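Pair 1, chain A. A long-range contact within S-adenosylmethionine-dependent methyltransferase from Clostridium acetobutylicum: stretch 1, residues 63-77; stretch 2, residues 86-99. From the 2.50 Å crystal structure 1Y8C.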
# COMPACT_ATOMS: atom_id res chain seq x y z
N TRP A 63 14.35 -2.48 4.51
CA TRP A 63 13.58 -3.48 5.21
C TRP A 63 12.21 -3.55 4.55
O TRP A 63 11.58 -2.52 4.29
CB TRP A 63 13.42 -3.13 6.67
CG TRP A 63 14.60 -3.42 7.48
CD1 TRP A 63 15.78 -2.73 7.50
CD2 TRP A 63 14.74 -4.49 8.41
NE1 TRP A 63 16.65 -3.30 8.40
CE2 TRP A 63 16.03 -4.38 8.98
CE3 TRP A 63 13.90 -5.52 8.84
CZ2 TRP A 63 16.51 -5.28 9.94
CZ3 TRP A 63 14.37 -6.41 9.80
CH2 TRP A 63 15.66 -6.28 10.34
N ALA A 64 11.76 -4.76 4.27
CA ALA A 64 10.48 -5.00 3.63
C ALA A 64 9.66 -5.92 4.54
O ALA A 64 10.12 -7.01 4.90
CB ALA A 64 10.68 -5.65 2.28
N VAL A 65 8.46 -5.48 4.90
CA VAL A 65 7.60 -6.25 5.78
C VAL A 65 6.24 -6.51 5.15
O VAL A 65 5.67 -5.62 4.52
CB VAL A 65 7.39 -5.51 7.10
CG1 VAL A 65 6.56 -6.36 8.03
CG2 VAL A 65 8.73 -5.17 7.72
N ASP A 66 5.74 -7.72 5.30
CA ASP A 66 4.44 -8.08 4.76
C ASP A 66 3.92 -9.28 5.53
O ASP A 66 4.70 -10.11 5.98
CB ASP A 66 4.55 -8.42 3.26
CG ASP A 66 3.20 -8.40 2.55
OD1 ASP A 66 2.36 -9.30 2.79
OD2 ASP A 66 2.97 -7.46 1.75
N LEU A 67 2.61 -9.38 5.67
CA LEU A 67 2.01 -10.47 6.40
C LEU A 67 1.98 -11.77 5.61
O LEU A 67 2.03 -12.85 6.18
CB LEU A 67 0.58 -10.09 6.80
CG LEU A 67 -0.19 -11.05 7.70
CD1 LEU A 67 0.46 -11.14 9.09
CD2 LEU A 67 -1.62 -10.53 7.82
N SER A 68 1.91 -11.66 4.29
CA SER A 68 1.86 -12.83 3.43
C SER A 68 3.20 -13.51 3.18
O SER A 68 4.00 -13.02 2.39
CB SER A 68 1.24 -12.48 2.09
OG SER A 68 1.23 -13.61 1.22
N GLN A 69 3.42 -14.64 3.84
CA GLN A 69 4.67 -15.38 3.64
C GLN A 69 4.84 -15.65 2.15
O GLN A 69 5.95 -15.56 1.61
CB GLN A 69 4.63 -16.73 4.36
CG GLN A 69 4.52 -16.67 5.86
CD GLN A 69 5.87 -16.64 6.56
OE1 GLN A 69 5.93 -16.57 7.78
NE2 GLN A 69 6.95 -16.70 5.79
N GLU A 70 3.74 -15.99 1.48
CA GLU A 70 3.78 -16.31 0.07
C GLU A 70 4.37 -15.16 -0.74
O GLU A 70 5.24 -15.36 -1.59
CB GLU A 70 2.37 -16.64 -0.42
CG GLU A 70 2.30 -17.83 -1.35
CD GLU A 70 0.87 -18.26 -1.63
OE1 GLU A 70 0.11 -17.45 -2.20
OE2 GLU A 70 0.51 -19.41 -1.28
N MSE A 71 3.90 -13.96 -0.46
CA MSE A 71 4.37 -12.79 -1.17
C MSE A 71 5.81 -12.43 -0.83
O MSE A 71 6.58 -12.04 -1.72
CB MSE A 71 3.48 -11.61 -0.85
CG MSE A 71 2.02 -11.93 -0.98
SE MSE A 71 1.14 -10.58 -1.97
CE MSE A 71 1.09 -11.56 -3.65
N LEU A 72 6.19 -12.55 0.44
CA LEU A 72 7.55 -12.22 0.83
C LEU A 72 8.53 -13.02 0.02
O LEU A 72 9.54 -12.50 -0.46
CB LEU A 72 7.77 -12.50 2.32
CG LEU A 72 7.48 -11.34 3.25
CD1 LEU A 72 7.92 -11.74 4.65
CD2 LEU A 72 8.24 -10.08 2.80
N SER A 73 8.23 -14.30 -0.12
CA SER A 73 9.07 -15.21 -0.88
C SER A 73 9.22 -14.70 -2.32
O SER A 73 10.33 -14.68 -2.86
CB SER A 73 8.45 -16.61 -0.86
OG SER A 73 9.26 -17.52 -1.56
N GLU A 74 8.12 -14.28 -2.94
CA GLU A 74 8.18 -13.75 -4.29
C GLU A 74 9.12 -12.56 -4.34
O GLU A 74 10.06 -12.52 -5.13
CB GLU A 74 6.80 -13.32 -4.78
CG GLU A 74 5.94 -14.46 -5.27
CD GLU A 74 6.55 -15.17 -6.47
OE1 GLU A 74 7.55 -15.90 -6.28
OE2 GLU A 74 6.03 -15.00 -7.59
N ALA A 75 8.85 -11.58 -3.49
CA ALA A 75 9.68 -10.38 -3.45
C ALA A 75 11.14 -10.76 -3.27
O ALA A 75 12.02 -10.19 -3.91
CB ALA A 75 9.22 -9.47 -2.31
N GLU A 76 11.41 -11.73 -2.39
CA GLU A 76 12.78 -12.16 -2.15
C GLU A 76 13.44 -12.66 -3.43
O GLU A 76 14.59 -12.33 -3.72
CB GLU A 76 12.82 -13.27 -1.10
CG GLU A 76 14.22 -13.76 -0.79
CD GLU A 76 14.25 -14.66 0.43
OE1 GLU A 76 13.70 -15.79 0.35
OE2 GLU A 76 14.82 -14.23 1.46
N ASN A 77 12.72 -13.46 -4.21
CA ASN A 77 13.28 -13.96 -5.46
C ASN A 77 13.56 -12.80 -6.40
O ASN A 77 14.59 -12.77 -7.09
CB ASN A 77 12.33 -14.95 -6.10
CG ASN A 77 12.05 -16.12 -5.20
OD1 ASN A 77 12.97 -16.71 -4.62
ND2 ASN A 77 10.78 -16.48 -5.06
N PRO A 86 17.54 -6.52 0.56
CA PRO A 86 16.84 -5.86 1.67
C PRO A 86 16.44 -6.89 2.75
O PRO A 86 16.17 -8.05 2.44
CB PRO A 86 15.62 -5.24 0.98
CG PRO A 86 15.35 -6.18 -0.15
CD PRO A 86 16.73 -6.47 -0.68
N ARG A 87 16.42 -6.47 4.01
CA ARG A 87 16.05 -7.37 5.11
C ARG A 87 14.55 -7.60 5.08
O ARG A 87 13.77 -6.64 5.02
CB ARG A 87 16.42 -6.78 6.46
CG ARG A 87 17.88 -6.39 6.64
CD ARG A 87 18.81 -7.58 6.46
NE ARG A 87 20.11 -7.32 7.07
CZ ARG A 87 20.43 -7.64 8.32
NH1 ARG A 87 19.54 -8.25 9.10
NH2 ARG A 87 21.64 -7.35 8.79
N LEU A 88 14.12 -8.86 5.14
CA LEU A 88 12.70 -9.15 5.12
C LEU A 88 12.14 -9.60 6.48
O LEU A 88 12.88 -10.11 7.33
CB LEU A 88 12.43 -10.23 4.06
CG LEU A 88 12.98 -9.96 2.65
CD1 LEU A 88 12.70 -11.15 1.76
CD2 LEU A 88 12.35 -8.71 2.07
N ALA A 89 10.85 -9.40 6.69
CA ALA A 89 10.23 -9.82 7.95
C ALA A 89 8.72 -9.94 7.79
O ALA A 89 8.06 -9.03 7.29
CB ALA A 89 10.57 -8.84 9.07
N CYS A 90 8.19 -11.09 8.20
CA CYS A 90 6.76 -11.35 8.12
C CYS A 90 6.13 -10.90 9.43
O CYS A 90 6.35 -11.52 10.46
CB CYS A 90 6.52 -12.84 7.89
SG CYS A 90 4.84 -13.23 7.33
N GLN A 91 5.36 -9.82 9.39
CA GLN A 91 4.71 -9.28 10.58
C GLN A 91 3.46 -8.53 10.24
O GLN A 91 3.27 -8.09 9.11
CB GLN A 91 5.64 -8.32 11.32
CG GLN A 91 6.86 -8.96 11.91
CD GLN A 91 7.77 -7.96 12.57
OE1 GLN A 91 7.38 -6.82 12.84
NE2 GLN A 91 8.98 -8.38 12.85
N ASP A 92 2.59 -8.37 11.24
CA ASP A 92 1.36 -7.62 11.06
C ASP A 92 1.66 -6.14 11.34
O ASP A 92 2.15 -5.80 12.42
CB ASP A 92 0.29 -8.13 12.03
CG ASP A 92 -0.95 -7.24 12.07
OD1 ASP A 92 -1.53 -6.97 11.00
OD2 ASP A 92 -1.33 -6.80 13.18
N ILE A 93 1.38 -5.28 10.37
CA ILE A 93 1.62 -3.84 10.48
C ILE A 93 1.13 -3.22 11.80
O ILE A 93 1.74 -2.29 12.32
CB ILE A 93 0.94 -3.05 9.32
CG1 ILE A 93 0.48 -4.00 8.21
CG2 ILE A 93 1.92 -2.05 8.73
CD1 ILE A 93 -0.36 -3.33 7.14
N SER A 94 0.03 -3.74 12.33
CA SER A 94 -0.53 -3.23 13.57
C SER A 94 0.43 -3.47 14.73
O SER A 94 0.46 -2.71 15.69
CB SER A 94 -1.86 -3.92 13.86
OG SER A 94 -2.75 -3.79 12.76
N ASN A 95 1.21 -4.55 14.62
CA ASN A 95 2.20 -4.89 15.65
C ASN A 95 3.61 -4.96 15.09
O ASN A 95 4.33 -5.94 15.28
CB ASN A 95 1.85 -6.22 16.31
CG ASN A 95 0.52 -6.18 17.03
OD1 ASN A 95 0.29 -5.30 17.88
ND2 ASN A 95 -0.36 -7.12 16.71
N LEU A 96 4.00 -3.91 14.37
CA LEU A 96 5.33 -3.83 13.79
C LEU A 96 6.37 -3.92 14.91
O LEU A 96 6.34 -3.13 15.85
CB LEU A 96 5.46 -2.50 13.04
CG LEU A 96 6.80 -2.19 12.37
CD1 LEU A 96 7.07 -3.22 11.28
CD2 LEU A 96 6.78 -0.78 11.79
N ASN A 97 7.28 -4.90 14.81
CA ASN A 97 8.32 -5.09 15.82
C ASN A 97 9.69 -5.27 15.17
O ASN A 97 10.18 -6.38 15.04
CB ASN A 97 8.02 -6.32 16.70
CG ASN A 97 9.15 -6.64 17.69
OD1 ASN A 97 9.52 -5.80 18.52
ND2 ASN A 97 9.68 -7.86 17.61
N ILE A 98 10.29 -4.16 14.76
CA ILE A 98 11.61 -4.17 14.15
C ILE A 98 12.49 -3.16 14.87
O ILE A 98 12.20 -1.97 14.91
CB ILE A 98 11.51 -3.84 12.64
CG1 ILE A 98 10.82 -5.01 11.93
CG2 ILE A 98 12.89 -3.60 12.04
CD1 ILE A 98 10.78 -4.88 10.43
N ASN A 99 13.57 -3.65 15.48
CA ASN A 99 14.46 -2.77 16.22
C ASN A 99 15.30 -1.95 15.24
O ASN A 99 16.48 -2.22 15.04
CB ASN A 99 15.37 -3.59 17.12
CG ASN A 99 14.61 -4.64 17.92
OD1 ASN A 99 13.56 -4.35 18.52
ND2 ASN A 99 15.13 -5.87 17.94

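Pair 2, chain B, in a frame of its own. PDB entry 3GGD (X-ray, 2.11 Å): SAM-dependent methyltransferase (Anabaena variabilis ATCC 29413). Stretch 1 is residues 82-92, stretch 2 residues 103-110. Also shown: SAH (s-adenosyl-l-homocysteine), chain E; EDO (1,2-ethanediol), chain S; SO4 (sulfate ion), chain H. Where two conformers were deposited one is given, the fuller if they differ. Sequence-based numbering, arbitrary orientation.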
# COMPACT_ATOMS: atom_id res chain seq x y z
N ILE B 82 3.12 12.10 7.45
CA ILE B 82 3.15 12.57 6.09
C ILE B 82 2.54 11.46 5.21
O ILE B 82 3.01 10.34 5.18
CB ILE B 82 4.59 12.87 5.64
CG1 ILE B 82 5.20 13.97 6.53
CG2 ILE B 82 4.61 13.31 4.16
CD1 ILE B 82 6.73 14.06 6.47
N GLY B 83 1.48 11.80 4.49
CA GLY B 83 0.83 10.88 3.57
C GLY B 83 1.31 11.17 2.15
O GLY B 83 1.16 12.28 1.64
N LEU B 84 1.95 10.19 1.54
CA LEU B 84 2.49 10.34 0.19
C LEU B 84 1.71 9.44 -0.79
O LEU B 84 1.43 8.26 -0.50
CB LEU B 84 3.96 9.96 0.15
CG LEU B 84 4.94 10.78 1.01
CD1 LEU B 84 6.36 10.14 0.86
CD2 LEU B 84 4.91 12.24 0.65
N ASP B 85 1.40 9.98 -1.97
CA ASP B 85 0.77 9.19 -3.00
C ASP B 85 1.09 9.81 -4.35
O ASP B 85 1.29 11.03 -4.47
CB ASP B 85 -0.75 9.10 -2.78
CG ASP B 85 -1.36 7.87 -3.46
OD1 ASP B 85 -1.61 7.92 -4.70
OD2 ASP B 85 -1.58 6.84 -2.75
N VAL B 86 1.12 8.96 -5.37
CA VAL B 86 1.33 9.40 -6.75
C VAL B 86 0.14 10.16 -7.33
O VAL B 86 0.32 10.95 -8.26
CB VAL B 86 1.65 8.19 -7.70
CG1 VAL B 86 0.41 7.34 -8.01
CG2 VAL B 86 2.36 8.65 -8.99
N SER B 87 -1.06 9.95 -6.77
CA SER B 87 -2.28 10.47 -7.35
C SER B 87 -2.78 11.73 -6.68
O SER B 87 -3.11 11.71 -5.47
CB SER B 87 -3.42 9.42 -7.26
OG SER B 87 -4.69 9.97 -7.63
N LYS B 88 -2.95 12.79 -7.48
CA LYS B 88 -3.50 14.03 -6.95
C LYS B 88 -4.96 13.88 -6.54
O LYS B 88 -5.41 14.52 -5.59
CB LYS B 88 -3.31 15.18 -7.93
CG LYS B 88 -4.05 15.02 -9.22
CD LYS B 88 -3.91 16.22 -10.14
CE LYS B 88 -4.59 15.90 -11.48
NZ LYS B 88 -4.42 17.00 -12.43
N SER B 89 -5.72 13.05 -7.26
CA SER B 89 -7.13 12.83 -6.91
C SER B 89 -7.25 12.05 -5.60
O SER B 89 -8.11 12.38 -4.75
CB SER B 89 -7.91 12.15 -8.06
OG SER B 89 -8.02 13.01 -9.20
N ALA B 90 -6.37 11.07 -5.39
CA ALA B 90 -6.32 10.38 -4.08
C ALA B 90 -6.10 11.38 -2.94
O ALA B 90 -6.84 11.39 -1.95
CB ALA B 90 -5.24 9.29 -4.05
N LEU B 91 -5.13 12.27 -3.10
CA LEU B 91 -4.82 13.25 -2.09
C LEU B 91 -5.90 14.29 -1.96
O LEU B 91 -6.07 14.83 -0.89
CB LEU B 91 -3.45 13.89 -2.35
CG LEU B 91 -2.27 12.89 -2.34
CD1 LEU B 91 -0.92 13.67 -2.55
CD2 LEU B 91 -2.24 12.03 -1.08
N GLU B 92 -6.65 14.55 -3.03
CA GLU B 92 -7.80 15.43 -2.94
C GLU B 92 -8.91 14.83 -2.06
O GLU B 92 -9.52 15.52 -1.25
CB GLU B 92 -8.31 15.81 -4.33
CG GLU B 92 -9.46 16.79 -4.26
CD GLU B 92 -9.93 17.29 -5.62
OE1 GLU B 92 -9.12 17.29 -6.58
OE2 GLU B 92 -11.10 17.71 -5.68
N ILE B 103 -1.05 16.04 10.05
CA ILE B 103 -0.88 15.32 8.80
C ILE B 103 -0.56 16.29 7.65
O ILE B 103 -1.22 17.31 7.52
CB ILE B 103 -2.15 14.59 8.32
CG1 ILE B 103 -2.56 13.46 9.29
CG2 ILE B 103 -1.92 13.99 6.91
CD1 ILE B 103 -3.98 12.83 8.99
N SER B 104 0.46 15.98 6.87
CA SER B 104 0.71 16.65 5.61
C SER B 104 0.54 15.62 4.50
O SER B 104 1.02 14.50 4.61
CB SER B 104 2.11 17.23 5.55
OG SER B 104 2.30 18.18 6.58
N TYR B 105 -0.21 15.98 3.47
CA TYR B 105 -0.35 15.13 2.29
C TYR B 105 0.52 15.72 1.20
O TYR B 105 0.45 16.91 0.96
CB TYR B 105 -1.78 15.03 1.80
CG TYR B 105 -2.65 14.20 2.73
CD1 TYR B 105 -2.46 12.83 2.83
CD2 TYR B 105 -3.65 14.78 3.47
CE1 TYR B 105 -3.23 12.06 3.67
CE2 TYR B 105 -4.46 14.02 4.32
CZ TYR B 105 -4.24 12.67 4.41
OH TYR B 105 -5.01 11.92 5.23
N ARG B 106 1.29 14.90 0.52
CA ARG B 106 2.20 15.40 -0.49
C ARG B 106 2.32 14.42 -1.66
O ARG B 106 2.35 13.19 -1.45
CB ARG B 106 3.55 15.66 0.17
CG ARG B 106 4.63 16.02 -0.77
CD ARG B 106 5.71 16.75 0.02
NE ARG B 106 6.90 17.03 -0.79
CZ ARG B 106 7.95 17.69 -0.34
NH1 ARG B 106 7.97 18.13 0.91
NH2 ARG B 106 9.00 17.88 -1.14
N LEU B 107 2.37 14.96 -2.87
CA LEU B 107 2.51 14.16 -4.07
C LEU B 107 3.90 13.56 -4.09
O LEU B 107 4.87 14.22 -3.75
CB LEU B 107 2.33 15.01 -5.33
CG LEU B 107 0.93 15.48 -5.72
CD1 LEU B 107 1.03 16.51 -6.82
CD2 LEU B 107 0.04 14.30 -6.15
N LEU B 108 3.97 12.28 -4.42
CA LEU B 108 5.27 11.63 -4.66
C LEU B 108 5.07 10.37 -5.48
O LEU B 108 4.14 9.58 -5.22
CB LEU B 108 6.04 11.30 -3.35
CG LEU B 108 7.39 10.54 -3.49
CD1 LEU B 108 8.48 11.07 -2.50
CD2 LEU B 108 7.20 9.07 -3.31
N ASP B 109 5.96 10.19 -6.43
CA ASP B 109 5.98 9.01 -7.26
C ASP B 109 7.15 8.13 -6.86
O ASP B 109 8.30 8.47 -7.13
CB ASP B 109 6.08 9.43 -8.76
CG ASP B 109 5.91 8.25 -9.72
OD1 ASP B 109 6.12 7.08 -9.30
OD2 ASP B 109 5.52 8.49 -10.89
N GLY B 110 6.83 6.97 -6.27
CA GLY B 110 7.82 5.99 -5.83
C GLY B 110 8.73 5.43 -6.93
O GLY B 110 9.79 4.86 -6.63
N SAH E . -2.32 2.35 1.49
CA SAH E . -3.68 2.74 1.04
CB SAH E . -3.91 2.57 -0.48
CG SAH E . -3.67 1.19 -1.12
SD SAH E . -4.07 1.16 -2.88
C SAH E . -4.76 1.98 1.80
O SAH E . -5.93 2.44 1.85
OXT SAH E . -4.51 0.91 2.33
C5' SAH E . -2.48 1.43 -3.60
C4' SAH E . -2.06 2.93 -3.56
O4' SAH E . -0.73 3.08 -4.13
C3' SAH E . -2.93 3.91 -4.36
O3' SAH E . -3.37 5.01 -3.58
C2' SAH E . -2.02 4.42 -5.47
O2' SAH E . -2.35 5.72 -6.02
C1' SAH E . -0.65 4.31 -4.83
N9 SAH E . 0.46 4.30 -5.79
C8 SAH E . 0.47 3.59 -6.95
N7 SAH E . 1.64 3.77 -7.59
C5 SAH E . 2.38 4.63 -6.81
C6 SAH E . 3.69 5.26 -6.95
N6 SAH E . 4.38 4.97 -8.08
N1 SAH E . 4.13 6.11 -6.01
C2 SAH E . 3.35 6.39 -4.91
N3 SAH E . 2.15 5.84 -4.75
C4 SAH E . 1.61 5.00 -5.66
C1 EDO S . 9.29 15.47 -3.81
O1 EDO S . 9.70 16.71 -4.38
C2 EDO S . 7.90 15.18 -4.38
O2 EDO S . 6.91 15.49 -3.39
S SO4 H . 6.52 17.77 3.94
O1 SO4 H . 6.67 17.89 5.39
O2 SO4 H . 5.23 17.22 3.52
O3 SO4 H . 7.60 16.92 3.45
O4 SO4 H . 6.63 19.09 3.32

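A strand that runs into a helix, laid against a second parallel strand, is a recurrent unit of α/β proteins, and two methyltransferase structures illustrate how one such frame accepts different side chains. Over 14 central residues the backbones superpose with an RMSD of 0.6 Å. In each pair the two strands run parallel at 19°, their axes approaching to 4.7 Å in pair 1 and 4.6 Å in pair 2, while the helix runs back nearly antiparallel to the second strand, at 169° and 167°.

The hydrogen-bond ladder is the same in both. In pair 1, A64(A) N donates to R87(A) O (2.9 Å) and A64(A) O accepts from A89(A) N (3.1 Å); the matching G83(B) uses its N to reach S104(B) O (2.7 Å) and its O to receive R106(B) N (2.9 Å). One residue thus holds both flanks of its partner, as parallel pairing requires. The next rung is weak in each, D66(A) N to A89(A) O at 3.3 Å and D85(B) N to R106(B) O at 3.4 Å. After it the ladders differ in strength: Q91(A) N to D66(A) O is a weak bond of 3.5 Å, whereas L108(B) N to D85(B) O is a good one of 3.0 Å.

The turn into the helix shares an aspartate and a serine in both pairs. D66(A) and D85(B) coincide, and each OD1 accepts from the backbone N of the serine two residues on, S68(A) at 2.8 Å and S87(B) at 3.0 Å. Both serines are N-caps. In pair 2 the aspartate also grips the ligand: the s-adenosyl-l-homocysteine hydroxyls O2' and O3' donate to D85(B) OD1 and OD2, each at 2.7 Å.

Packing between helix and sheet turns on a leucine whose side-chain centres nearly coincide. L72(A) brings CD1 to 3.7 Å from C90(A) CB; L91(B) places CD1 3.8 Å from L107(B) CD2. Beside this leucine, the sheet face is filled in two ways. A64(A) CB packs 3.5 Å from L88(A) CD2, a small side chain meeting a branched one. In pair 2 the matching positions hold glycine and tyrosine: with the ring where it lies, an ideal CB on G83(B) would clash, 2.7 Å from Y105(B) CD1. The ring edge instead faces G83(B) O, and Y105(B) CD1 also meets L91(B) CD2 at 4.0 Å.

The other face, carrying W63(A), R87(A), V65(A) and A89(A) in pair 1, is filled by different side chains in pair 2. R87(A) CB lies over the W63(A) six-membered ring, with I98(A) CG2 over the opposite face. V65(A) CG2 extends this cluster, 3.4 Å from I98(A) CD1. I82(B), paired with S104(B), replaces the indole with an aliphatic side chain, and L84(B) stands where V65(A) does; its CD2 packs 3.7 Å from R106(B) CB, at the site of A89(A). The backbone sets the register, while the residues paired at each rung can differ, as alanine with leucine against glycine with tyrosine.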